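Local structure of paternally-expressed gene 3 protein (Homo sapiens, 4BHX) at residues E42-K46 with E47-E51. The protein takes part in p53-linked apoptosis and NF-kappa-B activation, and dimerizes through its SCAN domain, the part present here, to control gene expression in combinations. Residues are numbered along the deposited sequence; the frame is centred on the assembly and turned at random.
With EDO (1,2-ethanediol), chain L.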
ATOM      1  N   GLU A  42      15.420   3.650   1.193  1.00 22.25           N
ATOM      2  CA  GLU A  42      16.709   3.548   1.914  1.00 25.91           C
ATOM      3  C   GLU A  42      16.788   2.332   2.854  1.00 24.65           C
ATOM      4  O   GLU A  42      17.882   1.928   3.282  1.00 26.40           O
ATOM      5  CB  GLU A  42      16.975   4.834   2.703  1.00 27.40           C
ATOM      6  CG  GLU A  42      16.116   4.990   3.978  1.00 30.68           C
ATOM      7  CD  GLU A  42      14.760   5.714   3.813  1.00 33.36           C
ATOM      8  OE1 GLU A  42      14.269   5.982   2.687  1.00 29.78           O
ATOM      9  OE2 GLU A  42      14.196   6.089   4.860  1.00 39.17           O
ATOM     10  N   THR A  43      15.649   1.741   3.166  1.00 22.77           N
ATOM     11  CA  THR A  43      15.568   0.514   4.000  1.00 22.07           C
ATOM     12  C   THR A  43      15.263  -0.814   3.255  1.00 23.11           C
ATOM     13  O   THR A  43      15.198  -1.884   3.895  1.00 21.65           O
ATOM     14  CB  THR A  43      14.485   0.678   5.111  1.00 23.07           C
ATOM     15  OG1 THR A  43      13.181   0.656   4.530  1.00 22.63           O
ATOM     16  CG2 THR A  43      14.657   1.999   5.856  1.00 21.96           C
ATOM     17  N   ARG A  44      15.026  -0.746   1.942  1.00 18.75           N
ATOM     18  CA  ARG A  44      14.470  -1.845   1.179  1.00 20.03           C
ATOM     19  C   ARG A  44      15.194  -1.965  -0.149  1.00 19.06           C
ATOM     20  O   ARG A  44      15.729  -0.995  -0.657  1.00 21.70           O
ATOM     21  CB  ARG A  44      13.055  -1.576   0.721  1.00 21.87           C
ATOM     22  CG  ARG A  44      12.050  -1.356   1.725  1.00 24.11           C
ATOM     23  CD  ARG A  44      10.680  -1.700   1.199  1.00 24.06           C
ATOM     24  NE  ARG A  44      10.012  -2.171   2.365  1.00 24.12           N
ATOM     25  CZ  ARG A  44       9.538  -1.373   3.293  1.00 24.90           C
ATOM     26  NH1 ARG A  44       9.552  -0.067   3.110  1.00 23.83           N
ATOM     27  NH2 ARG A  44       8.975  -1.903   4.351  1.00 23.83           N
ATOM     28  N   THR A  45      15.179  -3.143  -0.705  1.00 16.52           N
ATOM     29  CA  THR A  45      15.704  -3.294  -2.064  1.00 18.01           C
ATOM     30  C   THR A  45      14.572  -2.996  -3.093  1.00 16.95           C
ATOM     31  O   THR A  45      13.372  -3.019  -2.779  1.00 13.29           O
ATOM     32  CB  THR A  45      16.227  -4.707  -2.270  1.00 18.64           C
ATOM     33  OG1 THR A  45      15.150  -5.635  -2.218  1.00 20.08           O
ATOM     34  CG2 THR A  45      17.253  -5.088  -1.218  1.00 18.97           C
ATOM     35  N   LYS A  46      14.960  -2.717  -4.321  1.00 18.65           N
ATOM     36  CA  LYS A  46      14.049  -2.728  -5.458  1.00 18.68           C
ATOM     37  C   LYS A  46      13.090  -3.955  -5.470  1.00 15.78           C
ATOM     38  O   LYS A  46      11.873  -3.861  -5.714  1.00 16.03           O
ATOM     39  CB  LYS A  46      14.975  -2.751  -6.681  1.00 22.58           C
ATOM     40  CG  LYS A  46      14.275  -2.796  -7.986  1.00 24.19           C
ATOM     41  CD  LYS A  46      15.233  -2.453  -9.117  1.00 22.59           C
ATOM     42  CE  LYS A  46      16.304  -3.468  -9.261  1.00 22.48           C
ATOM     43  NZ  LYS A  46      17.185  -3.021 -10.385  1.00 23.62           N
ATOM     44  N   GLU A  47      13.616  -5.132  -5.170  1.00 15.50           N
ATOM     45  CA  GLU A  47      12.780  -6.325  -5.132  1.00 14.31           C
ATOM     46  C   GLU A  47      11.634  -6.223  -4.050  1.00 14.86           C
ATOM     47  O   GLU A  47      10.458  -6.614  -4.246  1.00 14.01           O
ATOM     48  CB  GLU A  47      13.625  -7.559  -4.824  1.00 17.42           C
ATOM     49  CG  GLU A  47      14.500  -8.052  -5.975  1.00 20.57           C
ATOM     50  CD  GLU A  47      15.680  -7.140  -6.295  1.00 23.32           C
ATOM     51  OE1 GLU A  47      16.067  -6.239  -5.509  1.00 21.68           O
ATOM     52  OE2 GLU A  47      16.231  -7.352  -7.405  1.00 29.15           O
ATOM     53  N   GLU A  48      12.004  -5.726  -2.898  1.00 12.92           N
ATOM     54  CA  GLU A  48      11.088  -5.585  -1.768  1.00 14.13           C
ATOM     55  C   GLU A  48       9.978  -4.556  -2.057  1.00 14.22           C
ATOM     56  O   GLU A  48       8.806  -4.763  -1.727  1.00 13.39           O
ATOM     57  CB  GLU A  48      11.907  -5.215  -0.511  1.00 13.84           C
ATOM     58  CG  GLU A  48      12.482  -6.444   0.094  1.00 14.62           C
ATOM     59  CD  GLU A  48      13.666  -6.250   1.017  1.00 17.12           C
ATOM     60  OE1 GLU A  48      14.159  -5.121   1.141  1.00 15.59           O
ATOM     61  OE2 GLU A  48      14.150  -7.291   1.558  1.00 17.05           O
ATOM     62  N   ILE A  49      10.360  -3.496  -2.738  1.00 13.37           N
ATOM     63  CA  ILE A  49       9.466  -2.469  -3.201  1.00 14.14           C
ATOM     64  C   ILE A  49       8.459  -3.052  -4.184  1.00 13.90           C
ATOM     65  O   ILE A  49       7.281  -2.818  -4.062  1.00 13.70           O
ATOM     66  CB  ILE A  49      10.242  -1.278  -3.813  1.00 15.14           C
ATOM     67  CG1 ILE A  49      10.901  -0.474  -2.705  1.00 17.14           C
ATOM     68  CG2 ILE A  49       9.307  -0.336  -4.580  1.00 14.00           C
ATOM     69  CD1 ILE A  49      12.025   0.389  -3.227  1.00 21.22           C
ATOM     70  N   ILE A  50       8.912  -3.832  -5.131  1.00 13.34           N
ATOM     71  CA  ILE A  50       8.030  -4.497  -6.070  1.00 15.52           C
ATOM     72  C   ILE A  50       7.013  -5.387  -5.380  1.00 13.83           C
ATOM     73  O   ILE A  50       5.839  -5.369  -5.681  1.00 11.69           O
ATOM     74  CB  ILE A  50       8.848  -5.258  -7.136  1.00 17.07           C
ATOM     75  CG1 ILE A  50       9.631  -4.242  -7.988  1.00 20.43           C
ATOM     76  CG2 ILE A  50       7.966  -6.192  -7.942  1.00 18.32           C
ATOM     77  CD1 ILE A  50       8.904  -3.527  -9.106  1.00 24.19           C
ATOM     78  N   GLU A  51       7.455  -6.128  -4.386  1.00 14.41           N
ATOM     79  CA  GLU A  51       6.538  -6.936  -3.628  1.00 15.52           C
ATOM     80  C   GLU A  51       5.457  -6.172  -2.888  1.00 14.66           C
ATOM     81  O   GLU A  51       4.274  -6.634  -2.871  1.00 16.32           O
ATOM     82  CB  GLU A  51       7.304  -7.798  -2.662  1.00 18.85           C
ATOM     83  CG  GLU A  51       8.127  -8.822  -3.376  1.00 23.74           C
ATOM     84  CD  GLU A  51       7.306  -9.977  -3.891  0.50 25.47           C
ATOM     85  OE1 GLU A  51       6.071  -9.992  -3.781  1.00 33.83           O
ATOM     86  OE2 GLU A  51       7.915 -10.888  -4.416  1.00 31.68           O
TER
HETATM   87  C1  EDO L1100      19.846  -2.422  -0.129  1.00 48.29           C
HETATM   88  O1  EDO L1100      20.965  -2.725  -0.975  1.00 42.84           O
HETATM   89  C2  EDO L1100      19.961  -1.002   0.394  1.00 45.44           C
HETATM   90  O2  EDO L1100      18.812  -0.671   1.176  1.00 47.49           O
HETATM   91  O   HOH W   1      15.943  -4.533   3.300  1.00 37.81           O
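Glu48 OE1 is gripped by two donors: the backbone N of Thr45, 2.9 Å from it with an N-H...O angle of 164°, and a water that also donates to Thr43 O. The amide hydrogen reaches this oxygen from above the carboxylate plane, 37° out of it. The reciprocal bond runs from Glu48 N to Thr45 OG1 at 3.2 Å, and the two together meet the definition of a capping box, with Thr45 as N-cap of helix 46-61. Thr45 OG1 lies between its own N and carbonyl carbon (chi1 66°), which turns it to the Glu48 amide, while Glu48 CG lies anti to its carbonyl carbon, beside its own N, and the extended chain carries OE1 back to the Thr45 amide. A second carboxylate touches the cap, as Thr45 OG1 donates weakly to Glu47 OE1 at 3.5 Å. Behind the box the regular helical bonds begin, Ile49 N to Thr45 O (3.0 Å) and Ile50 N to Lys46 O.

Arg44 adds contact through carbon rather than charge: its CB lies 3.7 Å from Glu48 OE1 and its CD 4.1 Å from Ile49 CG1. Arg44 NE stays 5.2 Å from Glu48 OE1; the guanidinium instead bonds to Leu39 O, at the end of the preceding helix, and to a triethylene glycol.

At this exposed turn between helices 24-39 and 46-61 of the SCAN domain, acidic Glu47 and Glu48 in the first helical turn probably interact favourably with the helix dipole, while the box satisfies the amides of Thr45 and Glu48.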